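Local coordinates for membrane lipoprotein family protein (Aeropyrum pernix, PDB 4PEV), which probably serves as the solute-binding component of an ABC transporter, a BMP-family lipoprotein that holds adenosine between two lobes, at residues A81-V86 with A304-I309; L235-A240 with V266-A271; G261-V266 with Q291-S296. All coordinates share one frame; numbering follows the deposited sequence.

Interaction 1. Residues A81-V86 with A304-I309; sequences AEELGV and AVYTAI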
ATOM      1  N   ALA C  81     -21.117   3.969  -7.331  1.00 33.05           N
ATOM      2  CA  ALA C  81     -22.384   3.306  -7.651  1.00 33.32           C
ATOM      3  C   ALA C  81     -23.540   3.917  -6.885  1.00 34.07           C
ATOM      4  O   ALA C  81     -24.554   4.258  -7.475  1.00 34.15           O
ATOM      5  CB  ALA C  81     -22.307   1.818  -7.351  1.00 33.07           C
ATOM      6  N   GLU C  82     -23.376   4.063  -5.571  1.00 36.16           N
ATOM      7  CA  GLU C  82     -24.461   4.530  -4.722  1.00 38.09           C
ATOM      8  C   GLU C  82     -24.645   6.044  -4.796  1.00 39.50           C
ATOM      9  O   GLU C  82     -25.758   6.496  -5.002  1.00 41.03           O
ATOM     10  CB  GLU C  82     -24.260   4.049  -3.279  1.00 39.84           C
ATOM     11  CG  GLU C  82     -25.264   4.573  -2.243  1.00 42.71           C
ATOM     12  CD  GLU C  82     -26.751   4.315  -2.560  1.00 45.13           C
ATOM     13  OE1 GLU C  82     -27.579   5.179  -2.193  1.00 48.34           O
ATOM     14  OE2 GLU C  82     -27.123   3.269  -3.148  1.00 43.84           O
ATOM     15  N   GLU C  83     -23.577   6.826  -4.643  1.00 41.11           N
ATOM     16  CA  GLU C  83     -23.707   8.290  -4.616  1.00 42.15           C
ATOM     17  C   GLU C  83     -24.020   8.883  -5.991  1.00 41.30           C
ATOM     18  O   GLU C  83     -24.903   9.712  -6.116  1.00 41.53           O
ATOM     19  CB  GLU C  83     -22.444   8.958  -4.070  1.00 47.02           C
ATOM     20  CG  GLU C  83     -22.272   8.909  -2.555  1.00 52.35           C
ATOM     21  CD  GLU C  83     -20.937   9.510  -2.082  1.00 58.32           C
ATOM     22  OE1 GLU C  83     -20.426   9.094  -1.009  1.00 61.52           O
ATOM     23  OE2 GLU C  83     -20.385  10.394  -2.780  1.00 60.05           O
ATOM     24  N   LEU C  84     -23.295   8.469  -7.024  1.00 41.92           N
ATOM     25  CA  LEU C  84     -23.460   9.054  -8.374  1.00 39.48           C
ATOM     26  C   LEU C  84     -24.391   8.271  -9.297  1.00 35.98           C
ATOM     27  O   LEU C  84     -24.707   8.751 -10.366  1.00 33.36           O
ATOM     28  CB  LEU C  84     -22.103   9.205  -9.072  1.00 39.73           C
ATOM     29  CG  LEU C  84     -20.964   9.763  -8.222  1.00 40.86           C
ATOM     30  CD1 LEU C  84     -19.726   9.985  -9.072  1.00 41.29           C
ATOM     31  CD2 LEU C  84     -21.381  11.047  -7.523  1.00 41.49           C
ATOM     32  N   GLY C  85     -24.794   7.066  -8.907  1.00 34.92           N
ATOM     33  CA  GLY C  85     -25.799   6.304  -9.650  1.00 33.82           C
ATOM     34  C   GLY C  85     -25.298   5.458 -10.812  1.00 33.94           C
ATOM     35  O   GLY C  85     -26.106   4.974 -11.609  1.00 35.96           O
ATOM     36  N   VAL C  86     -23.990   5.231 -10.892  1.00 32.49           N
ATOM     37  CA  VAL C  86     -23.401   4.518 -12.033  1.00 32.58           C
ATOM     38  C   VAL C  86     -23.496   2.990 -11.875  1.00 34.31           C
ATOM     39  O   VAL C  86     -23.672   2.487 -10.760  1.00 34.19           O
ATOM     40  CB  VAL C  86     -21.926   4.950 -12.296  1.00 31.54           C
ATOM     41  CG1 VAL C  86     -21.696   6.398 -11.902  1.00 32.01           C
ATOM     42  CG2 VAL C  86     -20.929   4.086 -11.562  1.00 31.16           C
ATOM     43  N   ALA C 304      -8.884   7.658  -5.752  1.00 30.11           N
ATOM     44  CA  ALA C 304      -8.512   7.630  -7.177  1.00 30.43           C
ATOM     45  C   ALA C 304      -9.699   7.170  -8.010  1.00 30.31           C
ATOM     46  O   ALA C 304     -10.206   7.932  -8.835  1.00 30.60           O
ATOM     47  CB  ALA C 304      -7.321   6.710  -7.420  1.00 30.55           C
ATOM     48  N   VAL C 305     -10.151   5.941  -7.752  1.00 29.62           N
ATOM     49  CA  VAL C 305     -11.237   5.317  -8.512  1.00 29.65           C
ATOM     50  C   VAL C 305     -12.478   6.185  -8.498  1.00 30.26           C
ATOM     51  O   VAL C 305     -13.105   6.382  -9.538  1.00 29.94           O
ATOM     52  CB  VAL C 305     -11.624   3.932  -7.943  1.00 30.11           C
ATOM     53  CG1 VAL C 305     -12.921   3.414  -8.557  1.00 30.13           C
ATOM     54  CG2 VAL C 305     -10.514   2.924  -8.172  1.00 30.68           C
ATOM     55  N   TYR C 306     -12.831   6.689  -7.317  1.00 31.01           N
ATOM     56  CA  TYR C 306     -14.021   7.531  -7.160  1.00 32.91           C
ATOM     57  C   TYR C 306     -13.901   8.878  -7.912  1.00 33.32           C
ATOM     58  O   TYR C 306     -14.861   9.339  -8.529  1.00 34.32           O
ATOM     59  CB  TYR C 306     -14.311   7.787  -5.667  1.00 34.87           C
ATOM     60  CG  TYR C 306     -15.525   8.657  -5.468  1.00 35.59           C
ATOM     61  CD1 TYR C 306     -16.784   8.101  -5.463  1.00 37.41           C
ATOM     62  CD2 TYR C 306     -15.415  10.037  -5.348  1.00 34.60           C
ATOM     63  CE1 TYR C 306     -17.909   8.886  -5.316  1.00 38.01           C
ATOM     64  CE2 TYR C 306     -16.532  10.827  -5.210  1.00 34.82           C
ATOM     65  CZ  TYR C 306     -17.775  10.240  -5.192  1.00 36.65           C
ATOM     66  OH  TYR C 306     -18.919  10.985  -5.050  1.00 40.32           O
ATOM     67  N   THR C 307     -12.729   9.504  -7.848  1.00 32.09           N
ATOM     68  CA  THR C 307     -12.469  10.741  -8.564  1.00 31.04           C
ATOM     69  C   THR C 307     -12.531  10.512 -10.070  1.00 30.24           C
ATOM     70  O   THR C 307     -13.194  11.241 -10.785  1.00 30.20           O
ATOM     71  CB  THR C 307     -11.098  11.319  -8.148  1.00 31.70           C
ATOM     72  OG1 THR C 307     -11.180  11.760  -6.783  1.00 31.16           O
ATOM     73  CG2 THR C 307     -10.685  12.486  -9.032  1.00 30.72           C
ATOM     74  N   ALA C 308     -11.854   9.485 -10.556  1.00 30.25           N
ATOM     75  CA  ALA C 308     -11.888   9.175 -11.999  1.00 29.97           C
ATOM     76  C   ALA C 308     -13.303   8.903 -12.540  1.00 30.40           C
ATOM     77  O   ALA C 308     -13.606   9.225 -13.690  1.00 30.73           O
ATOM     78  CB  ALA C 308     -10.978   7.996 -12.305  1.00 29.53           C
ATOM     79  N   ILE C 309     -14.153   8.290 -11.720  1.00 30.38           N
ATOM     80  CA  ILE C 309     -15.526   8.007 -12.106  1.00 29.84           C
ATOM     81  C   ILE C 309     -16.388   9.260 -12.052  1.00 30.34           C
ATOM     82  O   ILE C 309     -17.254   9.462 -12.912  1.00 27.96           O
ATOM     83  CB  ILE C 309     -16.142   6.938 -11.201  1.00 29.21           C
ATOM     84  CG1 ILE C 309     -15.444   5.610 -11.445  1.00 30.22           C
ATOM     85  CG2 ILE C 309     -17.626   6.778 -11.484  1.00 28.59           C
ATOM     86  CD1 ILE C 309     -15.728   4.568 -10.395  1.00 29.94           C
TER

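Interaction 2. Residues L235-A240 with V266-A271; sequences LGKTTA and VKEAAA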
ATOM      1  N   LEU C 235       2.418 -18.585   1.044  1.00 30.02           N
ATOM      2  CA  LEU C 235       3.787 -18.150   0.794  1.00 30.34           C
ATOM      3  C   LEU C 235       4.136 -16.930   1.657  1.00 29.75           C
ATOM      4  O   LEU C 235       5.271 -16.774   2.097  1.00 30.22           O
ATOM      5  CB  LEU C 235       3.968 -17.824  -0.698  1.00 30.91           C
ATOM      6  CG  LEU C 235       5.325 -17.283  -1.162  1.00 30.58           C
ATOM      7  CD1 LEU C 235       6.446 -18.240  -0.792  1.00 30.18           C
ATOM      8  CD2 LEU C 235       5.302 -17.009  -2.660  1.00 30.93           C
ATOM      9  N   GLY C 236       3.157 -16.064   1.882  1.00 29.50           N
ATOM     10  CA  GLY C 236       3.321 -14.943   2.794  1.00 30.06           C
ATOM     11  C   GLY C 236       3.623 -15.377   4.218  1.00 30.29           C
ATOM     12  O   GLY C 236       4.438 -14.755   4.887  1.00 29.58           O
ATOM     13  N   LYS C 237       2.973 -16.446   4.675  1.00 31.40           N
ATOM     14  CA  LYS C 237       3.189 -16.975   6.019  1.00 32.61           C
ATOM     15  C   LYS C 237       4.556 -17.644   6.159  1.00 31.81           C
ATOM     16  O   LYS C 237       5.259 -17.376   7.122  1.00 32.55           O
ATOM     17  CB  LYS C 237       2.073 -17.950   6.410  1.00 35.23           C
ATOM     18  CG  LYS C 237       2.052 -18.281   7.901  1.00 39.39           C
ATOM     19  CD  LYS C 237       1.093 -19.417   8.278  1.00 42.31           C
ATOM     20  CE  LYS C 237      -0.360 -19.065   7.967  1.00 46.83           C
ATOM     21  NZ  LYS C 237      -1.290 -19.490   9.065  1.00 49.14           N
ATOM     22  N   THR C 238       4.940 -18.504   5.215  1.00 31.17           N
ATOM     23  CA  THR C 238       6.243 -19.182   5.305  1.00 31.24           C
ATOM     24  C   THR C 238       7.380 -18.180   5.235  1.00 30.64           C
ATOM     25  O   THR C 238       8.364 -18.311   5.961  1.00 32.61           O
ATOM     26  CB  THR C 238       6.489 -20.245   4.207  1.00 31.03           C
ATOM     27  OG1 THR C 238       6.443 -19.631   2.913  1.00 33.97           O
ATOM     28  CG2 THR C 238       5.474 -21.354   4.281  1.00 30.38           C
ATOM     29  N   THR C 239       7.257 -17.187   4.363  1.00 29.48           N
ATOM     30  CA  THR C 239       8.274 -16.149   4.286  1.00 29.83           C
ATOM     31  C   THR C 239       8.476 -15.509   5.656  1.00 30.46           C
ATOM     32  O   THR C 239       9.609 -15.389   6.116  1.00 31.90           O
ATOM     33  CB  THR C 239       7.915 -15.044   3.276  1.00 29.50           C
ATOM     34  OG1 THR C 239       7.634 -15.630   2.003  1.00 28.71           O
ATOM     35  CG2 THR C 239       9.070 -14.042   3.141  1.00 29.42           C
ATOM     36  N   ALA C 240       7.367 -15.133   6.300  1.00 30.91           N
ATOM     37  CA  ALA C 240       7.382 -14.483   7.614  1.00 30.67           C
ATOM     38  C   ALA C 240       7.958 -15.367   8.698  1.00 32.70           C
ATOM     39  O   ALA C 240       8.680 -14.875   9.549  1.00 34.13           O
ATOM     40  CB  ALA C 240       5.988 -14.033   8.010  1.00 29.42           C
ATOM     41  N   VAL C 266       2.697 -13.693  12.468  1.00 29.50           N
ATOM     42  CA  VAL C 266       2.993 -12.841  13.622  1.00 29.90           C
ATOM     43  C   VAL C 266       2.028 -13.158  14.775  1.00 30.71           C
ATOM     44  O   VAL C 266       2.407 -13.055  15.943  1.00 31.47           O
ATOM     45  CB  VAL C 266       2.956 -11.327  13.235  1.00 30.13           C
ATOM     46  CG1 VAL C 266       3.224 -10.415  14.429  1.00 29.89           C
ATOM     47  CG2 VAL C 266       3.953 -11.037  12.126  1.00 29.71           C
ATOM     48  N   LYS C 267       0.795 -13.562  14.462  1.00 32.16           N
ATOM     49  CA  LYS C 267      -0.150 -14.010  15.505  1.00 33.41           C
ATOM     50  C   LYS C 267       0.351 -15.244  16.253  1.00 33.71           C
ATOM     51  O   LYS C 267       0.270 -15.321  17.477  1.00 32.92           O
ATOM     52  CB  LYS C 267      -1.513 -14.350  14.910  1.00 34.92           C
ATOM     53  CG  LYS C 267      -2.292 -13.160  14.389  1.00 38.01           C
ATOM     54  CD  LYS C 267      -3.794 -13.360  14.482  1.00 39.91           C
ATOM     55  CE  LYS C 267      -4.305 -14.373  13.471  1.00 42.42           C
ATOM     56  NZ  LYS C 267      -5.465 -15.128  14.041  1.00 44.62           N
ATOM     57  N   GLU C 268       0.873 -16.209  15.506  1.00 35.02           N
ATOM     58  CA  GLU C 268       1.213 -17.504  16.069  1.00 36.24           C
ATOM     59  C   GLU C 268       2.507 -17.309  16.849  1.00 34.56           C
ATOM     60  O   GLU C 268       2.684 -17.912  17.883  1.00 35.65           O
ATOM     61  CB  GLU C 268       1.236 -18.626  14.992  1.00 40.49           C
ATOM     62  CG  GLU C 268       0.301 -18.320  13.798  1.00 45.56           C
ATOM     63  CD  GLU C 268      -0.519 -19.470  13.181  1.00 50.87           C
ATOM     64  OE1 GLU C 268      -1.640 -19.167  12.675  1.00 51.46           O
ATOM     65  OE2 GLU C 268      -0.056 -20.638  13.148  1.00 52.88           O
ATOM     66  N   ALA C 269       3.365 -16.391  16.406  1.00 34.92           N
ATOM     67  CA  ALA C 269       4.495 -15.900  17.240  1.00 32.23           C
ATOM     68  C   ALA C 269       4.043 -15.253  18.573  1.00 30.26           C
ATOM     69  O   ALA C 269       4.556 -15.596  19.631  1.00 29.21           O
ATOM     70  CB  ALA C 269       5.367 -14.928  16.452  1.00 29.67           C
ATOM     71  N   ALA C 270       3.096 -14.324  18.523  1.00 28.96           N
ATOM     72  CA  ALA C 270       2.591 -13.695  19.751  1.00 29.82           C
ATOM     73  C   ALA C 270       1.971 -14.754  20.692  1.00 30.49           C
ATOM     74  O   ALA C 270       2.138 -14.710  21.912  1.00 29.52           O
ATOM     75  CB  ALA C 270       1.593 -12.595  19.415  1.00 28.93           C
ATOM     76  N   ALA C 271       1.300 -15.731  20.100  1.00 33.05           N
ATOM     77  CA  ALA C 271       0.775 -16.890  20.839  1.00 35.25           C
ATOM     78  C   ALA C 271       1.872 -17.747  21.492  1.00 35.21           C
ATOM     79  O   ALA C 271       1.634 -18.331  22.541  1.00 37.30           O
ATOM     80  CB  ALA C 271      -0.089 -17.757  19.919  1.00 35.69           C
TER

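Interaction 3. Residues G261-V266 with Q291-S296; sequences GMFNAV and QTIIIS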
ATOM      1  N   GLY C 261      -1.084 -13.734   5.151  1.00 26.28           N
ATOM      2  CA  GLY C 261      -0.293 -14.816   5.728  1.00 25.66           C
ATOM      3  C   GLY C 261       0.736 -14.268   6.690  1.00 25.74           C
ATOM      4  O   GLY C 261       0.964 -14.823   7.757  1.00 26.50           O
HETATM    5  N   MSE C 262       1.366 -13.168   6.320  1.00 25.25           N
HETATM    6  CA  MSE C 262       2.302 -12.525   7.222  1.00 26.20           C
HETATM    7  C   MSE C 262       1.643 -12.247   8.551  1.00 24.74           C
HETATM    8  O   MSE C 262       2.198 -12.569   9.589  1.00 23.46           O
HETATM    9  CB  MSE C 262       2.781 -11.233   6.577  1.00 27.34           C
HETATM   10  CG  MSE C 262       3.922 -10.593   7.339  1.00 28.66           C
HETATM   11 SE   MSE C 262       4.016  -8.703   6.799  1.00 31.90          SE
HETATM   12  CE  MSE C 262       2.494  -7.956   7.819  1.00 31.49           C
ATOM     13  N   PHE C 263       0.454 -11.646   8.519  1.00 24.56           N
ATOM     14  CA  PHE C 263      -0.299 -11.332   9.727  1.00 24.30           C
ATOM     15  C   PHE C 263      -0.494 -12.568  10.566  1.00 25.15           C
ATOM     16  O   PHE C 263      -0.346 -12.527  11.790  1.00 25.82           O
ATOM     17  CB  PHE C 263      -1.693 -10.812   9.410  1.00 24.00           C
ATOM     18  CG  PHE C 263      -1.734  -9.429   8.837  1.00 24.20           C
ATOM     19  CD1 PHE C 263      -0.746  -8.495   9.107  1.00 24.14           C
ATOM     20  CD2 PHE C 263      -2.829  -9.037   8.070  1.00 24.11           C
ATOM     21  CE1 PHE C 263      -0.829  -7.215   8.578  1.00 24.80           C
ATOM     22  CE2 PHE C 263      -2.926  -7.757   7.554  1.00 23.94           C
ATOM     23  CZ  PHE C 263      -1.923  -6.845   7.800  1.00 24.40           C
ATOM     24  N   ASN C 264      -0.845 -13.666   9.911  1.00 25.35           N
ATOM     25  CA  ASN C 264      -1.085 -14.901  10.630  1.00 26.39           C
ATOM     26  C   ASN C 264       0.175 -15.482  11.240  1.00 26.90           C
ATOM     27  O   ASN C 264       0.109 -16.095  12.281  1.00 27.74           O
ATOM     28  CB  ASN C 264      -1.796 -15.906   9.743  1.00 26.68           C
ATOM     29  CG  ASN C 264      -3.189 -15.448   9.369  1.00 27.06           C
ATOM     30  OD1 ASN C 264      -3.877 -14.781  10.137  1.00 27.40           O
ATOM     31  ND2 ASN C 264      -3.610 -15.808   8.179  1.00 28.75           N
ATOM     32  N   ALA C 265       1.320 -15.257  10.615  1.00 28.25           N
ATOM     33  CA  ALA C 265       2.588 -15.732  11.148  1.00 29.03           C
ATOM     34  C   ALA C 265       2.978 -14.998  12.439  1.00 29.85           C
ATOM     35  O   ALA C 265       3.517 -15.613  13.383  1.00 28.96           O
ATOM     36  CB  ALA C 265       3.678 -15.574  10.100  1.00 29.42           C
ATOM     37  N   VAL C 266       2.697 -13.693  12.468  1.00 29.50           N
ATOM     38  CA  VAL C 266       2.993 -12.841  13.622  1.00 29.90           C
ATOM     39  C   VAL C 266       2.028 -13.158  14.775  1.00 30.71           C
ATOM     40  O   VAL C 266       2.407 -13.055  15.943  1.00 31.47           O
ATOM     41  CB  VAL C 266       2.956 -11.327  13.235  1.00 30.13           C
ATOM     42  CG1 VAL C 266       3.224 -10.415  14.429  1.00 29.89           C
ATOM     43  CG2 VAL C 266       3.953 -11.037  12.126  1.00 29.71           C
ATOM     44  N   GLN C 291      -4.097  -6.654  18.477  1.00 33.46           N
ATOM     45  CA  GLN C 291      -3.011  -6.888  19.413  1.00 35.16           C
ATOM     46  C   GLN C 291      -1.677  -6.815  18.693  1.00 32.46           C
ATOM     47  O   GLN C 291      -0.728  -6.245  19.210  1.00 32.82           O
ATOM     48  CB  GLN C 291      -3.156  -8.259  20.084  1.00 40.55           C
ATOM     49  CG  GLN C 291      -4.235  -8.337  21.163  1.00 46.17           C
ATOM     50  CD  GLN C 291      -4.941  -9.693  21.197  1.00 52.99           C
ATOM     51  OE1 GLN C 291      -5.210 -10.293  20.152  1.00 59.51           O
ATOM     52  NE2 GLN C 291      -5.251 -10.175  22.399  1.00 53.79           N
ATOM     53  N   THR C 292      -1.610  -7.376  17.492  1.00 31.03           N
ATOM     54  CA  THR C 292      -0.360  -7.395  16.713  1.00 30.64           C
ATOM     55  C   THR C 292      -0.278  -6.374  15.552  1.00 28.31           C
ATOM     56  O   THR C 292       0.826  -5.986  15.153  1.00 27.54           O
ATOM     57  CB  THR C 292      -0.065  -8.816  16.169  1.00 31.63           C
ATOM     58  OG1 THR C 292      -1.091  -9.220  15.242  1.00 30.87           O
ATOM     59  CG2 THR C 292       0.037  -9.831  17.342  1.00 32.02           C
ATOM     60  N   ILE C 293      -1.419  -5.954  15.005  1.00 26.23           N
ATOM     61  CA  ILE C 293      -1.417  -5.040  13.859  1.00 26.00           C
ATOM     62  C   ILE C 293      -1.539  -3.641  14.410  1.00 25.25           C
ATOM     63  O   ILE C 293      -2.626  -3.150  14.640  1.00 24.86           O
ATOM     64  CB  ILE C 293      -2.532  -5.354  12.833  1.00 24.97           C
ATOM     65  CG1 ILE C 293      -2.398  -6.803  12.371  1.00 25.58           C
ATOM     66  CG2 ILE C 293      -2.423  -4.451  11.609  1.00 23.77           C
ATOM     67  CD1 ILE C 293      -3.589  -7.333  11.598  1.00 26.15           C
ATOM     68  N   ILE C 294      -0.401  -3.003  14.616  1.00 25.98           N
ATOM     69  CA  ILE C 294      -0.347  -1.790  15.433  1.00 26.91           C
ATOM     70  C   ILE C 294      -0.665  -0.502  14.650  1.00 26.12           C
ATOM     71  O   ILE C 294      -1.118   0.473  15.233  1.00 26.49           O
ATOM     72  CB  ILE C 294       1.018  -1.713  16.148  1.00 27.80           C
ATOM     73  CG1 ILE C 294       0.933  -0.854  17.407  1.00 28.86           C
ATOM     74  CG2 ILE C 294       2.109  -1.223  15.208  1.00 29.19           C
ATOM     75  CD1 ILE C 294       2.265  -0.687  18.108  1.00 28.90           C
ATOM     76  N   ILE C 295      -0.445  -0.510  13.340  1.00 26.10           N
ATOM     77  CA  ILE C 295      -0.640   0.669  12.508  1.00 27.36           C
ATOM     78  C   ILE C 295      -0.707   0.259  11.044  1.00 28.11           C
ATOM     79  O   ILE C 295      -0.325  -0.847  10.700  1.00 28.98           O
ATOM     80  CB  ILE C 295       0.498   1.705  12.725  1.00 27.79           C
ATOM     81  CG1 ILE C 295       0.094   3.091  12.211  1.00 28.70           C
ATOM     82  CG2 ILE C 295       1.792   1.251  12.065  1.00 27.44           C
ATOM     83  CD1 ILE C 295       0.679   4.231  13.021  1.00 29.66           C
ATOM     84  N   SER C 296      -1.196   1.142  10.183  1.00 29.81           N
ATOM     85  CA  SER C 296      -1.283   0.842   8.755  1.00 30.81           C
ATOM     86  C   SER C 296      -0.881   2.045   7.918  1.00 31.94           C
ATOM     87  O   SER C 296      -1.322   3.174   8.185  1.00 33.39           O
ATOM     88  CB  SER C 296      -2.716   0.411   8.377  1.00 30.33           C
ATOM     89  OG  SER C 296      -3.151  -0.713   9.141  1.00 30.04           O
TER
HETATM   90  O   HOH W   1      -0.502  -9.606  12.660  1.00 20.93           O

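Interaction 1. Residues A81-V86 with A304-I309
Y306, L84 and I309 bury the most surface in this contact, 222 Å² in total over both segments. They join two helices of one alpha/beta lobe of a periplasmic-binding-protein-like fold, whose core is the parallel sheet that runs from strand 87-91 to strand 320-324. After helix 69-84, G85 is the first residue to leave helical geometry, with a positive phi of 86°, and V86 leads into strand 87-91, at one edge of the sheet. Helix 301-313 lies alongside, its residues A304 and A308 turned to strands 137-141 and 152-157.

Y306 spans from one helix to the other with its ring. Its CG is anti to the backbone N (chi1 180°), which carries the phenol across to the last turn of helix 69-84. There OH meets two unlike groups. It donates a weak hydrogen bond to OE2 of E83, 2.8 Å from OH, with the carboxylate and ring planes 66° apart. L84 brings its CD2 methyl to 3.5 Å from the same Y306 OH, while L84 CG lies 4.3 Å from Y306 CE1. Both approaches are oblique to the ring, so neither residue stacks on it. R79, one turn back on helix 69-84, makes a cation-pi contact with the ring, and A80 packs against it.

Deeper in, I309 takes over. Its side chain is buried, as is that of V86, and it also rests on A80, while V86 reaches on to V313 and L84 to K310. The contact runs from a polar, solvent-facing end at E83 to the apolar pair V86 and I309. The CA atoms of V86 and I309 are 8.6 Å apart, and the pair meets by single methyl groups, CG1 of V86 standing 4.1 Å from CG2 of I309.

Interaction 2. Residues L235-A240 with V266-A271
K237 and E268 make the one close approach between these segments. V266, two residues earlier on the second helix, only lies near A240 without touching it: V266 loses 12 Å² and A240 loses 13 Å², yet the nearest approach of either side chain to the opposite segment is 5.5 Å. Both side chains settle on F251 of strand 248-254, which acts as their shared floor.

That strand explains the pairing. Helix 233-245 leads into it and helix 258-271 links it to strand 277-282, so the two helices are successive connections of a Rossmann-like alpha/beta lobe and lie on the same face of its sheet.

Next comes E268, with its CB directed at helix 233-245. Its OE1 is 3.6 Å from NZ of K237, a long salt bridge at the protein surface, where the two side chains cross at about a right angle. K237 starts with CG anti to the backbone N (chi1 -166°) and then bends at chi3 and chi4; the chain passes A265, and NZ comes to N264 CB before it faces the carboxylate. At the backbone of E268, the carbonyl O accepts a hydrogen bond from NH1 of R272.

Interaction 3. Residues G261-V266 with Q291-S296
F263 presents one face of its ring to I293, whose CD1 methyl, carried out by an extended chi2 of 168°, sits almost exactly over the middle. CD1 is 3.8 Å from the centroid of the F263 ring and only 6° off the ring normal, a well-centred CH-pi contact. The two side chains cross at about a right angle, and I293 CG1 adds a second approach at 4.0 Å from F263 CD1. H259 meets the same ring edge-to-face. Cutting F263 back to an alanine would probably leave I293 CD1 without its aromatic partner and open a gap between helix and strand.

One turn on, the V266 and T292 side chains run antiparallel beside each other, with V266 CG1 4.0 Å from T292 CB. A water joins the backbone to this corner, donating to F263 O at 3.1 Å and to T292 OG1 at 2.7 Å. OG1 is also hydrogen-bonded to OD2 of D289.

Helix 258-271 is the connection of the beta-alpha-beta unit between parallel strands 248-254 and 277-282. F263 and V266 also touch S278, to which T292 and I294 are joined by backbone hydrogen bonds, so the helix packs over neighbouring strands 277-282 and 293-299, with helix 233-245 beside it.

Overall arrangement
Interactions 2 and 3 share helix 258-271 and residue V266, and their centres are about 8 Å apart. They meet at A240 CB and A265 CB, 3.5 Å apart, so helices 233-245 and 258-271 and strand 293-299 form one packed unit in the lobe of the mixed sheet. Interaction 1 belongs to the other lobe, its centre about 31 Å from that of interaction 3 and about 37 Å from that of interaction 2, yet helix 301-313 directly follows strand 293-299 in the chain. Interaction 3 comes nearest the ligand, the F263 side chain lying about 9 Å from bound adenosine and from the side chain of D282, one of its binding residues; interactions 1 and 2 lie away from the pocket.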